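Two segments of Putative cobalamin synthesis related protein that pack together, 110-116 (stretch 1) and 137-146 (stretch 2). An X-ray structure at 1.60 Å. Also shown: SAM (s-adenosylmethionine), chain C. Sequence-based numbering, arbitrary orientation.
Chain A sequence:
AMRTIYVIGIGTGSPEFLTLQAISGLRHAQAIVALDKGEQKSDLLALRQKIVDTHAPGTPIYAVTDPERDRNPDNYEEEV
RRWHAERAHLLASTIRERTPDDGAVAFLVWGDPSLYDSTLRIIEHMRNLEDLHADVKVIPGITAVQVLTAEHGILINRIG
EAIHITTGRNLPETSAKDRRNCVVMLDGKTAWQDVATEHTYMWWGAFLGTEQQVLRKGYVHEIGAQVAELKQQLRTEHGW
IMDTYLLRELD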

# COMPACT_ATOMS: atom_id res chain seq x y z
N TRP A 110 3.77 2.43 2.09
CA TRP A 110 3.31 1.12 2.51
C TRP A 110 3.35 0.13 1.33
O TRP A 110 3.03 0.49 0.19
CB TRP A 110 1.89 1.23 3.04
CG TRP A 110 1.76 1.95 4.30
CD1 TRP A 110 1.14 3.15 4.49
CD2 TRP A 110 2.26 1.56 5.58
NE1 TRP A 110 1.23 3.53 5.81
CE2 TRP A 110 1.93 2.57 6.49
CE3 TRP A 110 3.03 0.47 6.02
CZ2 TRP A 110 2.27 2.49 7.82
CZ3 TRP A 110 3.40 0.40 7.34
CH2 TRP A 110 3.01 1.40 8.23
N GLY A 111 3.80 -1.09 1.62
CA GLY A 111 3.84 -2.18 0.65
C GLY A 111 4.98 -1.98 -0.32
O GLY A 111 6.14 -1.81 0.12
N ASP A 112 4.66 -1.96 -1.61
CA ASP A 112 5.62 -1.65 -2.68
C ASP A 112 5.25 -0.29 -3.30
O ASP A 112 4.06 -0.01 -3.49
CB ASP A 112 5.59 -2.73 -3.76
CG ASP A 112 6.73 -2.57 -4.78
OD1 ASP A 112 7.81 -3.17 -4.57
OD2 ASP A 112 6.49 -1.85 -5.78
N PRO A 113 6.25 0.56 -3.63
CA PRO A 113 5.92 1.87 -4.17
C PRO A 113 5.20 1.85 -5.50
O PRO A 113 4.57 2.86 -5.90
CB PRO A 113 7.30 2.56 -4.30
CG PRO A 113 8.19 1.79 -3.40
CD PRO A 113 7.70 0.39 -3.40
N SER A 114 5.30 0.74 -6.23
CA SER A 114 4.75 0.69 -7.58
C SER A 114 3.24 0.51 -7.64
O SER A 114 2.62 0.77 -8.71
CB SER A 114 5.34 -0.50 -8.35
OG SER A 114 4.85 -1.74 -7.84
N LEU A 115 2.64 0.04 -6.54
CA LEU A 115 1.31 -0.56 -6.60
C LEU A 115 0.23 0.33 -5.93
O LEU A 115 0.19 0.48 -4.72
CB LEU A 115 1.34 -1.96 -5.97
CG LEU A 115 0.01 -2.70 -5.95
CD1 LEU A 115 -0.52 -2.97 -7.36
CD2 LEU A 115 0.21 -4.00 -5.17
N TYR A 116 -0.68 0.84 -6.74
CA TYR A 116 -1.78 1.69 -6.24
C TYR A 116 -1.29 2.69 -5.19
O TYR A 116 -1.87 2.81 -4.09
CB TYR A 116 -2.98 0.88 -5.74
CG TYR A 116 -3.67 0.07 -6.82
CD1 TYR A 116 -4.16 0.68 -7.97
CD2 TYR A 116 -3.79 -1.29 -6.72
CE1 TYR A 116 -4.78 -0.03 -9.00
CE2 TYR A 116 -4.40 -2.02 -7.74
CZ TYR A 116 -4.90 -1.39 -8.88
OH TYR A 116 -5.46 -2.13 -9.91
N LYS A 137 15.61 6.81 -6.50
CA LYS A 137 15.89 5.38 -6.40
C LYS A 137 14.74 4.67 -5.64
O LYS A 137 14.46 4.98 -4.48
CB LYS A 137 17.23 5.14 -5.69
CG LYS A 137 18.44 5.82 -6.40
CD LYS A 137 19.73 5.61 -5.63
CE LYS A 137 20.33 4.22 -5.89
NZ LYS A 137 21.79 4.23 -5.57
N VAL A 138 14.12 3.71 -6.31
CA VAL A 138 12.97 3.04 -5.76
C VAL A 138 13.44 1.72 -5.17
O VAL A 138 14.17 0.94 -5.81
CB VAL A 138 11.91 2.81 -6.84
CG1 VAL A 138 10.71 2.05 -6.26
CG2 VAL A 138 11.50 4.12 -7.50
N ILE A 139 12.95 1.46 -3.96
CA ILE A 139 13.28 0.26 -3.21
C ILE A 139 11.98 -0.55 -3.01
O ILE A 139 11.07 -0.07 -2.34
CB ILE A 139 13.95 0.62 -1.86
CG1 ILE A 139 15.26 1.37 -2.13
CG2 ILE A 139 14.09 -0.60 -1.02
CD1 ILE A 139 16.02 1.80 -0.84
N PRO A 140 11.88 -1.74 -3.62
CA PRO A 140 10.67 -2.56 -3.49
C PRO A 140 10.40 -3.02 -2.08
O PRO A 140 11.33 -3.17 -1.28
CB PRO A 140 10.95 -3.79 -4.36
CG PRO A 140 12.23 -3.59 -5.00
CD PRO A 140 12.87 -2.34 -4.53
N GLY A 141 9.14 -3.31 -1.83
CA GLY A 141 8.72 -3.90 -0.57
C GLY A 141 7.61 -4.91 -0.81
O GLY A 141 7.05 -4.99 -1.88
N ILE A 142 7.28 -5.60 0.26
CA ILE A 142 6.27 -6.65 0.24
C ILE A 142 4.87 -6.06 0.18
O ILE A 142 4.42 -5.35 1.08
CB ILE A 142 6.42 -7.57 1.47
CG1 ILE A 142 7.79 -8.24 1.47
CG2 ILE A 142 5.34 -8.61 1.48
CD1 ILE A 142 8.16 -9.03 0.25
N THR A 143 4.12 -6.44 -0.84
CA THR A 143 2.78 -5.93 -1.06
C THR A 143 1.71 -6.68 -0.23
O THR A 143 1.93 -7.80 0.23
CB THR A 143 2.37 -6.09 -2.56
OG1 THR A 143 2.19 -7.48 -2.87
CG2 THR A 143 3.36 -5.42 -3.55
N ALA A 144 0.55 -6.06 -0.05
CA ALA A 144 -0.56 -6.70 0.65
C ALA A 144 -0.97 -8.01 -0.06
O ALA A 144 -1.37 -8.99 0.56
CB ALA A 144 -1.75 -5.72 0.74
N VAL A 145 -0.90 -8.00 -1.39
CA VAL A 145 -1.20 -9.22 -2.19
C VAL A 145 -0.29 -10.38 -1.80
O VAL A 145 -0.73 -11.53 -1.65
CB VAL A 145 -1.03 -8.93 -3.71
CG1 VAL A 145 -1.36 -10.16 -4.53
CG2 VAL A 145 -1.89 -7.72 -4.15
N GLN A 146 0.99 -10.09 -1.68
CA GLN A 146 1.95 -11.16 -1.31
C GLN A 146 1.72 -11.65 0.11
O GLN A 146 1.92 -12.84 0.40
CB GLN A 146 3.37 -10.62 -1.46
CG GLN A 146 3.80 -10.50 -2.87
CD GLN A 146 5.11 -9.72 -2.96
OE1 GLN A 146 6.18 -10.30 -3.11
NE2 GLN A 146 5.02 -8.41 -2.86
N SAM C . 1.33 -0.05 -2.21
CA SAM C . 0.42 -0.94 -1.41
C SAM C . 0.84 -2.39 -1.52
O SAM C . 0.18 -3.26 -0.89
OXT SAM C . 1.85 -2.69 -2.19
CB SAM C . -1.04 -0.75 -1.85
CG SAM C . -1.61 0.63 -1.52
SD SAM C . -3.38 0.87 -1.90
CE SAM C . -3.45 2.63 -1.45
C5' SAM C . -4.35 0.31 -0.46
C4' SAM C . -5.01 -1.07 -0.63
O4' SAM C . -4.05 -2.06 -0.41
C3' SAM C . -6.13 -1.40 0.36
O3' SAM C . -7.36 -0.86 -0.04
C2' SAM C . -6.13 -2.90 0.40
O2' SAM C . -6.72 -3.40 -0.79
C1' SAM C . -4.64 -3.12 0.35
N9 SAM C . -4.02 -3.21 1.69
C8 SAM C . -2.97 -2.43 2.14
N7 SAM C . -2.59 -2.82 3.36
C5 SAM C . -3.37 -3.89 3.70
C6 SAM C . -3.39 -4.73 4.80
N6 SAM C . -2.54 -4.57 5.85
N1 SAM C . -4.32 -5.77 4.84
C2 SAM C . -5.15 -5.99 3.76
N3 SAM C . -5.13 -5.17 2.66
C4 SAM C . -4.24 -4.15 2.61

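Two loop-rich segments meet over 375 Å² of summed buried surface, and D112 is the polar link between them. Its CA-to-CB bond points sideways, but chi1 of -171° (t) and chi2 of 92° bring the carboxylate to the second stretch, where G141 N donates to D112 OD1 (3.0 Å, 150°). D112 OD1 also lies 3.2 Å from P140 CB. D112 OD2 turns back to its own loop, accepting from S114 N (2.9 Å) and from S114 OG (2.6 Å), the latter reached with S114 chi1 at 70° (p). One carboxylate thus braces the type I turn from D112 to L115, whose backbone bond from L115 N to D112 O is weak at 3.4 Å, while holding the neighbouring stretch.

The backbones approach closely at two glycines: G111 CA lies 3.3 Å from I142 O and G141 CA 3.4 Å from G111 O, both CA-H...O contacts. At G141 the missing side chain makes room, since a CB would fall 2.4 Å from G111 O; at G111 a CB would clash with SAM, and the phi of 75° itself favours glycine.

Apolar side chains flank this polar centre. Buried P113 points toward the second stretch, its CG 3.8 Å from V138 CG1 (V138 chi1 178°, t) and its CD 3.6 Å from I139 O. L115, chi1 t and chi2 p, extends CD2 to 3.8 Å from T143 CG2 and 4.4 Å from V145 CG2, methyls suited to close apolar packing. T143, with chi1 of 69° (p), serves two roles: T143 OG1 caps the helix by accepting from Q146 N (3.1 Å), while T143 CG2 packs 3.5 Å from D112 CB.

SAM bridges both stretches through its amino acid end. SAM N donates to W110 O (3.0 Å), D112 O (3.0 Å) and L115 O (2.8 Å); SAM OXT accepts from D112 N (3.0 Å) and SAM O from A144 N (2.9 Å).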